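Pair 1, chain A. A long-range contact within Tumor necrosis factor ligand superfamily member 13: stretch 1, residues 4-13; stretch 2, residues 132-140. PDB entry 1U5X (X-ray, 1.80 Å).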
# COMPACT_ATOMS: atom_id res chain seq x y z
N LYS A 4 9.41 7.65 18.69
CA LYS A 4 7.91 7.75 18.72
C LYS A 4 7.41 8.77 17.68
O LYS A 4 7.62 9.97 17.83
CB LYS A 4 7.45 8.14 20.10
N HIS A 5 6.73 8.27 16.64
CA HIS A 5 6.39 9.07 15.47
C HIS A 5 5.06 9.82 15.62
O HIS A 5 4.13 9.31 16.21
CB HIS A 5 6.27 8.16 14.24
CG HIS A 5 7.55 7.53 13.82
ND1 HIS A 5 8.00 7.57 12.52
CD2 HIS A 5 8.48 6.84 14.52
CE1 HIS A 5 9.16 6.93 12.43
NE2 HIS A 5 9.48 6.49 13.64
N SER A 6 4.97 11.00 15.02
CA SER A 6 3.69 11.70 14.88
C SER A 6 2.85 11.06 13.77
O SER A 6 3.37 10.70 12.71
CB SER A 6 3.94 13.15 14.54
OG SER A 6 4.71 13.74 15.55
N VAL A 7 1.56 10.92 14.01
CA VAL A 7 0.68 10.24 13.07
C VAL A 7 -0.71 10.86 13.01
O VAL A 7 -1.14 11.55 13.96
CB VAL A 7 0.55 8.70 13.34
CG1 VAL A 7 1.95 8.04 13.60
CG2 VAL A 7 -0.35 8.42 14.47
N LEU A 8 -1.39 10.62 11.90
CA LEU A 8 -2.80 11.07 11.71
C LEU A 8 -3.50 10.10 10.80
O LEU A 8 -3.05 9.88 9.72
CB LEU A 8 -2.84 12.50 11.12
CG LEU A 8 -4.21 13.16 10.94
CD1 LEU A 8 -4.89 13.40 12.25
CD2 LEU A 8 -4.04 14.49 10.16
N HIS A 9 -4.61 9.51 11.26
CA HIS A 9 -5.42 8.63 10.44
C HIS A 9 -6.82 9.24 10.42
O HIS A 9 -7.41 9.49 11.46
CB HIS A 9 -5.45 7.20 10.99
CG HIS A 9 -6.15 6.22 10.10
ND1 HIS A 9 -5.53 5.60 9.03
CD2 HIS A 9 -7.42 5.74 10.14
CE1 HIS A 9 -6.38 4.75 8.48
NE2 HIS A 9 -7.54 4.82 9.13
N LEU A 10 -7.31 9.45 9.21
CA LEU A 10 -8.54 10.16 8.92
C LEU A 10 -9.50 9.29 8.13
O LEU A 10 -9.07 8.46 7.28
CB LEU A 10 -8.22 11.36 8.04
CG LEU A 10 -7.18 12.35 8.54
CD1 LEU A 10 -6.61 13.14 7.37
CD2 LEU A 10 -7.79 13.28 9.55
N VAL A 11 -10.78 9.47 8.40
CA VAL A 11 -11.84 8.74 7.71
C VAL A 11 -12.93 9.72 7.27
O VAL A 11 -12.94 10.88 7.69
CB VAL A 11 -12.42 7.63 8.61
CG1 VAL A 11 -11.32 6.65 9.00
CG2 VAL A 11 -13.10 8.21 9.82
N PRO A 12 -13.84 9.30 6.39
CA PRO A 12 -14.85 10.23 5.90
C PRO A 12 -15.91 10.65 6.92
O PRO A 12 -16.33 9.89 7.80
CB PRO A 12 -15.52 9.47 4.76
CG PRO A 12 -14.54 8.36 4.37
CD PRO A 12 -13.95 7.99 5.72
N VAL A 13 -16.36 11.89 6.76
CA VAL A 13 -17.57 12.36 7.42
C VAL A 13 -18.71 12.45 6.39
O VAL A 13 -19.86 12.12 6.68
CB VAL A 13 -17.37 13.71 8.16
CG1 VAL A 13 -16.18 13.68 9.02
CG2 VAL A 13 -17.29 14.88 7.24
N GLY A 132 -13.05 1.36 4.35
CA GLY A 132 -12.79 1.37 2.92
C GLY A 132 -12.16 2.61 2.29
O GLY A 132 -11.44 2.51 1.30
N THR A 133 -12.43 3.77 2.88
CA THR A 133 -11.91 5.05 2.40
C THR A 133 -11.23 5.71 3.59
O THR A 133 -11.85 5.91 4.61
CB THR A 133 -13.06 5.90 1.88
OG1 THR A 133 -13.66 5.24 0.78
CG2 THR A 133 -12.59 7.21 1.32
N PHE A 134 -9.95 6.00 3.45
CA PHE A 134 -9.18 6.60 4.52
C PHE A 134 -7.94 7.29 4.00
O PHE A 134 -7.55 7.14 2.84
CB PHE A 134 -8.89 5.56 5.62
CG PHE A 134 -8.22 4.31 5.13
CD1 PHE A 134 -6.87 4.28 4.89
CD2 PHE A 134 -8.96 3.13 4.98
CE1 PHE A 134 -6.24 3.11 4.45
CE2 PHE A 134 -8.33 1.98 4.55
CZ PHE A 134 -7.00 1.96 4.32
N LEU A 135 -7.34 8.09 4.86
CA LEU A 135 -6.20 8.92 4.52
C LEU A 135 -5.33 9.03 5.75
O LEU A 135 -5.80 9.30 6.85
CB LEU A 135 -6.67 10.33 4.13
CG LEU A 135 -5.54 11.35 3.81
CD1 LEU A 135 -4.77 10.95 2.57
CD2 LEU A 135 -6.17 12.75 3.63
N GLY A 136 -4.03 8.80 5.58
CA GLY A 136 -3.17 8.95 6.73
C GLY A 136 -1.74 9.36 6.48
O GLY A 136 -1.25 9.37 5.36
N PHE A 137 -1.09 9.73 7.59
CA PHE A 137 0.24 10.34 7.62
C PHE A 137 1.09 9.76 8.74
O PHE A 137 0.60 9.62 9.86
CB PHE A 137 0.15 11.86 7.92
CG PHE A 137 -0.66 12.67 6.91
CD1 PHE A 137 -2.03 12.60 6.88
CD2 PHE A 137 -0.03 13.52 6.02
CE1 PHE A 137 -2.75 13.32 5.98
CE2 PHE A 137 -0.76 14.26 5.12
CZ PHE A 137 -2.11 14.14 5.08
N VAL A 138 2.38 9.54 8.50
CA VAL A 138 3.34 9.23 9.54
C VAL A 138 4.60 10.05 9.29
O VAL A 138 5.27 9.89 8.26
CB VAL A 138 3.78 7.76 9.51
CG1 VAL A 138 4.80 7.47 10.64
CG2 VAL A 138 2.55 6.83 9.60
N LYS A 139 4.94 10.90 10.24
CA LYS A 139 6.18 11.63 10.16
C LYS A 139 7.34 10.68 10.40
O LYS A 139 7.36 9.90 11.39
CB LYS A 139 6.20 12.79 11.14
CG LYS A 139 7.36 13.74 10.90
CD LYS A 139 7.24 14.95 11.80
CE LYS A 139 8.59 15.54 12.17
NZ LYS A 139 9.05 16.55 11.22
N LEU A 140 8.31 10.74 9.47
CA LEU A 140 9.46 9.84 9.46
C LEU A 140 10.73 10.52 9.93
O LEU A 140 10.79 11.74 10.07
CB LEU A 140 9.64 9.26 8.05
CG LEU A 140 8.48 8.42 7.53
CD1 LEU A 140 8.75 7.91 6.10
CD2 LEU A 140 8.12 7.27 8.46
OXT LEU A 140 11.73 9.83 10.20

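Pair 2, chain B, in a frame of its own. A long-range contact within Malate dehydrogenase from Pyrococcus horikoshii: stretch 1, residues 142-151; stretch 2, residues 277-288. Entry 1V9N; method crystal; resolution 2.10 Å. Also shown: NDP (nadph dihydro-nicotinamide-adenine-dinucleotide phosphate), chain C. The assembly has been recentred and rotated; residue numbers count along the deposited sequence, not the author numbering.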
# COMPACT_ATOMS: atom_id res chain seq x y z
N GLY B 142 -21.48 -0.77 -1.23
CA GLY B 142 -21.41 -1.10 0.19
C GLY B 142 -20.27 -2.04 0.54
O GLY B 142 -20.35 -2.81 1.50
N MSE B 143 -19.19 -1.97 -0.24
CA MSE B 143 -18.03 -2.84 -0.01
C MSE B 143 -16.73 -2.05 -0.11
O MSE B 143 -16.71 -0.91 -0.55
CB MSE B 143 -18.01 -3.95 -1.06
CG MSE B 143 -19.32 -4.70 -1.19
SE MSE B 143 -19.26 -6.02 -2.59
CE MSE B 143 -21.16 -6.41 -2.68
N ILE B 144 -15.63 -2.67 0.32
CA ILE B 144 -14.32 -2.04 0.24
C ILE B 144 -13.74 -2.39 -1.12
O ILE B 144 -13.73 -3.56 -1.53
CB ILE B 144 -13.36 -2.54 1.33
CG1 ILE B 144 -13.87 -2.14 2.72
CG2 ILE B 144 -11.93 -1.99 1.07
CD1 ILE B 144 -13.04 -2.66 3.87
N GLY B 145 -13.26 -1.38 -1.84
CA GLY B 145 -12.69 -1.64 -3.14
C GLY B 145 -11.25 -1.19 -3.20
O GLY B 145 -10.90 -0.11 -2.70
N ILE B 146 -10.41 -2.04 -3.78
CA ILE B 146 -9.00 -1.74 -3.95
C ILE B 146 -8.64 -1.95 -5.42
O ILE B 146 -9.02 -2.97 -6.01
CB ILE B 146 -8.10 -2.65 -3.11
CG1 ILE B 146 -8.29 -2.35 -1.62
CG2 ILE B 146 -6.63 -2.46 -3.52
CD1 ILE B 146 -7.61 -3.34 -0.71
N SER B 147 -7.94 -0.98 -6.00
CA SER B 147 -7.52 -1.11 -7.38
C SER B 147 -6.11 -0.57 -7.58
O SER B 147 -5.72 0.40 -6.94
CB SER B 147 -8.47 -0.37 -8.32
OG SER B 147 -8.11 -0.62 -9.66
N MSE B 148 -5.36 -1.23 -8.45
CA MSE B 148 -3.99 -0.84 -8.76
C MSE B 148 -3.77 -1.12 -10.24
O MSE B 148 -4.53 -1.89 -10.86
CB MSE B 148 -2.98 -1.70 -7.99
CG MSE B 148 -3.10 -1.68 -6.48
SE MSE B 148 -1.92 -3.05 -5.73
CE MSE B 148 -2.76 -3.20 -3.98
N THR B 149 -2.73 -0.51 -10.79
CA THR B 149 -2.38 -0.69 -12.19
C THR B 149 -0.92 -0.31 -12.37
O THR B 149 -0.41 0.58 -11.67
CB THR B 149 -3.24 0.20 -13.12
OG1 THR B 149 -2.89 -0.07 -14.48
CG2 THR B 149 -2.99 1.68 -12.83
N ASN B 150 -0.22 -0.98 -13.27
CA ASN B 150 1.16 -0.62 -13.52
C ASN B 150 1.10 0.34 -14.71
O ASN B 150 0.01 0.69 -15.18
CB ASN B 150 2.02 -1.86 -13.82
CG ASN B 150 1.55 -2.64 -15.03
OD1 ASN B 150 0.65 -2.22 -15.75
ND2 ASN B 150 2.16 -3.79 -15.25
N SER B 151 2.25 0.80 -15.18
CA SER B 151 2.25 1.74 -16.28
C SER B 151 3.60 1.79 -16.98
O SER B 151 4.47 0.95 -16.74
CB SER B 151 1.90 3.14 -15.77
OG SER B 151 2.88 3.61 -14.86
N ASN B 277 0.14 -4.13 -23.01
CA ASN B 277 0.18 -5.03 -21.87
C ASN B 277 0.13 -4.35 -20.51
O ASN B 277 0.93 -4.65 -19.62
CB ASN B 277 1.41 -5.94 -21.99
CG ASN B 277 1.18 -7.33 -21.39
OD1 ASN B 277 0.05 -7.68 -21.03
ND2 ASN B 277 2.24 -8.12 -21.30
N VAL B 278 -0.79 -3.40 -20.35
CA VAL B 278 -0.96 -2.75 -19.06
C VAL B 278 -1.71 -3.79 -18.24
O VAL B 278 -2.60 -4.47 -18.76
CB VAL B 278 -1.82 -1.47 -19.16
CG1 VAL B 278 -2.03 -0.88 -17.77
CG2 VAL B 278 -1.14 -0.45 -20.06
N CYS B 279 -1.36 -3.93 -16.96
CA CYS B 279 -2.02 -4.91 -16.11
C CYS B 279 -2.67 -4.24 -14.91
O CYS B 279 -2.20 -3.21 -14.44
CB CYS B 279 -1.01 -5.97 -15.66
SG CYS B 279 -0.25 -6.92 -17.04
N HIS B 280 -3.77 -4.82 -14.43
CA HIS B 280 -4.49 -4.24 -13.30
C HIS B 280 -4.76 -5.26 -12.19
O HIS B 280 -4.73 -6.47 -12.42
CB HIS B 280 -5.85 -3.69 -13.74
CG HIS B 280 -5.83 -2.97 -15.05
ND1 HIS B 280 -4.95 -1.95 -15.34
CD2 HIS B 280 -6.63 -3.10 -16.14
CE1 HIS B 280 -5.20 -1.48 -16.55
NE2 HIS B 280 -6.22 -2.16 -17.06
N PHE B 281 -5.03 -4.75 -11.00
CA PHE B 281 -5.34 -5.56 -9.82
C PHE B 281 -6.63 -4.99 -9.23
O PHE B 281 -6.74 -3.78 -9.02
CB PHE B 281 -4.22 -5.46 -8.79
CG PHE B 281 -4.51 -6.17 -7.49
CD1 PHE B 281 -4.25 -7.53 -7.35
CD2 PHE B 281 -5.08 -5.49 -6.42
CE1 PHE B 281 -4.53 -8.20 -6.15
CE2 PHE B 281 -5.37 -6.14 -5.22
CZ PHE B 281 -5.10 -7.50 -5.09
N PHE B 282 -7.60 -5.85 -8.96
CA PHE B 282 -8.87 -5.42 -8.38
C PHE B 282 -9.19 -6.33 -7.20
O PHE B 282 -9.06 -7.56 -7.30
CB PHE B 282 -10.01 -5.51 -9.40
CG PHE B 282 -9.74 -4.74 -10.67
CD1 PHE B 282 -9.91 -3.36 -10.72
CD2 PHE B 282 -9.27 -5.39 -11.81
CE1 PHE B 282 -9.63 -2.64 -11.88
CE2 PHE B 282 -8.98 -4.68 -12.97
CZ PHE B 282 -9.16 -3.30 -13.01
N MSE B 283 -9.59 -5.73 -6.09
CA MSE B 283 -9.92 -6.51 -4.91
C MSE B 283 -11.12 -5.90 -4.21
O MSE B 283 -11.17 -4.69 -3.97
CB MSE B 283 -8.74 -6.56 -3.96
CG MSE B 283 -9.00 -7.38 -2.71
SE MSE B 283 -7.48 -7.32 -1.56
CE MSE B 283 -8.34 -6.77 0.08
N VAL B 284 -12.08 -6.74 -3.87
CA VAL B 284 -13.28 -6.29 -3.19
C VAL B 284 -13.51 -7.12 -1.94
O VAL B 284 -13.35 -8.34 -1.95
CB VAL B 284 -14.53 -6.42 -4.10
CG1 VAL B 284 -15.77 -5.92 -3.37
CG2 VAL B 284 -14.31 -5.65 -5.38
N ILE B 285 -13.87 -6.44 -0.86
CA ILE B 285 -14.16 -7.12 0.38
C ILE B 285 -15.60 -6.77 0.72
O ILE B 285 -15.94 -5.60 0.87
CB ILE B 285 -13.24 -6.65 1.53
CG1 ILE B 285 -11.78 -7.03 1.22
CG2 ILE B 285 -13.67 -7.30 2.84
CD1 ILE B 285 -10.79 -6.57 2.29
N ASP B 286 -16.46 -7.78 0.80
CA ASP B 286 -17.86 -7.52 1.13
C ASP B 286 -17.94 -7.32 2.64
O ASP B 286 -17.96 -8.28 3.41
CB ASP B 286 -18.76 -8.68 0.70
CG ASP B 286 -20.23 -8.43 1.04
OD1 ASP B 286 -20.73 -7.32 0.77
OD2 ASP B 286 -20.89 -9.35 1.57
N ILE B 287 -17.97 -6.06 3.05
CA ILE B 287 -18.02 -5.72 4.46
C ILE B 287 -19.02 -6.53 5.28
O ILE B 287 -18.69 -7.01 6.36
CB ILE B 287 -18.32 -4.21 4.62
CG1 ILE B 287 -17.14 -3.40 4.06
CG2 ILE B 287 -18.58 -3.87 6.09
CD1 ILE B 287 -17.45 -1.93 3.86
N GLU B 288 -20.23 -6.71 4.76
CA GLU B 288 -21.30 -7.44 5.45
C GLU B 288 -20.90 -8.85 5.93
O GLU B 288 -21.37 -9.32 6.96
CB GLU B 288 -22.53 -7.53 4.54
CG GLU B 288 -23.81 -8.08 5.20
CD GLU B 288 -24.40 -7.15 6.26
OE1 GLU B 288 -23.99 -5.97 6.33
OE2 GLU B 288 -25.29 -7.60 7.01
PA NDP C . -2.81 13.37 -5.15
O1A NDP C . -3.59 14.34 -5.88
O2A NDP C . -1.52 13.71 -4.44
O5B NDP C . -3.83 12.66 -4.07
C5B NDP C . -3.38 11.61 -3.19
C4B NDP C . -4.62 11.19 -2.39
O4B NDP C . -4.55 11.97 -1.18
C3B NDP C . -5.98 11.46 -2.97
O3B NDP C . -6.84 10.33 -2.61
C2B NDP C . -6.48 12.72 -2.36
O2B NDP C . -7.90 12.92 -2.31
C1B NDP C . -5.77 12.69 -1.04
N9A NDP C . -5.39 14.02 -0.50
C8A NDP C . -4.90 15.17 -1.18
N7A NDP C . -4.65 16.15 -0.34
C5A NDP C . -4.95 15.68 0.90
C6A NDP C . -4.90 16.22 2.23
N6A NDP C . -4.46 17.47 2.42
N1A NDP C . -5.30 15.46 3.30
C2A NDP C . -5.74 14.17 3.11
N3A NDP C . -5.82 13.57 1.90
C4A NDP C . -5.41 14.38 0.83
O3 NDP C . -2.49 12.08 -5.98
PN NDP C . -1.66 11.66 -7.26
O1N NDP C . -0.67 10.70 -6.79
O2N NDP C . -1.16 12.99 -7.78
O5D NDP C . -2.80 11.02 -8.17
C5D NDP C . -2.94 11.31 -9.59
C4D NDP C . -4.16 10.52 -10.20
O4D NDP C . -3.66 9.84 -11.34
C3D NDP C . -4.79 9.42 -9.31
O3D NDP C . -6.22 9.50 -9.46
C2D NDP C . -4.20 8.11 -9.81
O2D NDP C . -5.08 7.02 -9.58
C1D NDP C . -3.94 8.44 -11.30
N1N NDP C . -2.79 7.71 -11.89
C2N NDP C . -3.10 6.78 -12.93
C3N NDP C . -1.98 6.07 -13.53
C7N NDP C . -2.23 5.11 -14.61
O7N NDP C . -1.33 4.47 -15.17
N7N NDP C . -3.50 4.88 -15.04
C4N NDP C . -0.66 6.35 -13.04
C5N NDP C . -0.39 7.25 -12.03
C6N NDP C . -1.45 7.94 -11.45
P2B NDP C . -8.73 13.80 -3.28
O1X NDP C . -9.67 14.47 -2.36
O2X NDP C . -9.46 12.93 -4.26
O3X NDP C . -7.82 14.79 -4.00
O HOH W 1 -21.27 -5.14 2.51

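Both pairs are two neighbouring antiparallel strands joined in register, and 14 central residues superpose with an RMSD of 0.6 Å. The strand directions differ by 178° in pair 1 and by 168° in pair 2. Matched backbone hydrogen bonds hold the frame: L8(A) N to F137(A) O is 3.0 Å, and its counterpart, I146(B) N to M283(B) O, is 2.8 Å. Such bonds ask nothing of the side chains, so the two sequences are free to differ.

On one face, L8(A) and F137(A) match I146(B) and M283(B), while L10(A) and L135(A) match M148(B) and F281(B). All are buried and apolar, as suits side chains that meet one another here through carbon or selenium. Pair 1 places its aromatic ring at F137(A), where L10(A) CD1 lies 4.1 Å from F137(A) CE1, at the ring edge; L10(A) CD1 also packs 3.8 Å from L135(A) CD2. Pair 2 carries its ring one bridge along the same face, at F281(B). There I146(B) CG2 approaches F281(B) CE2 at 4.2 Å, again at the edge, and selenomethionine M148(B) sits obliquely, SE 4.8 Å from the ring centroid. At M283(B) a long, flexible selenomethionine replaces the phenyl group, its CE reaching I146(B) CD1 at 3.6 Å.

The other face trades bulk between strands. V7(A) and V138(A) pack CG1 to CG1 at 4.1 Å; in pair 2 the first becomes G145(B), so that valine-to-valine contact is absent, but V138(A) and its match V284(B) both meet the matched residue two positions earlier: H5(A) ND1 lies 3.7 Å from V138(A) CG1, and selenomethionine M143(B) SE 3.6 Å from V284(B) CG1. The imidazole also makes a weak hydrogen bond, H5(A) ND1 to K139(A) O at 2.7 Å. The next bridge sets H9(A) beside G136(A) but S147(B) beside F282(B), so a large residue faces a small one in each, on opposite strands. A CB on G136(A) would lie a tight 3.2 Å from L8(A) O. The imidazole of H9(A) pairs obliquely with F134(A), centroids 5.3 Å apart, whereas S147(B) OG lies 3.4 Å from F282(B) CE1.

At the next position along this face, V11(A) and F134(A) meet through carbon, CG1 to CB 4.3 Å. Their counterparts T149(B) and H280(B) use polar atoms: OG1 and ND1 hydrogen-bond at 2.9 Å. Threonine keeps valine's branched shape while adding a hydroxyl. Beyond it, P12(A) packs CG 3.8 Å from T133(A) CG2, while N150(B) accepts a hydrogen bond from C279(B), N to OD1 2.9 Å.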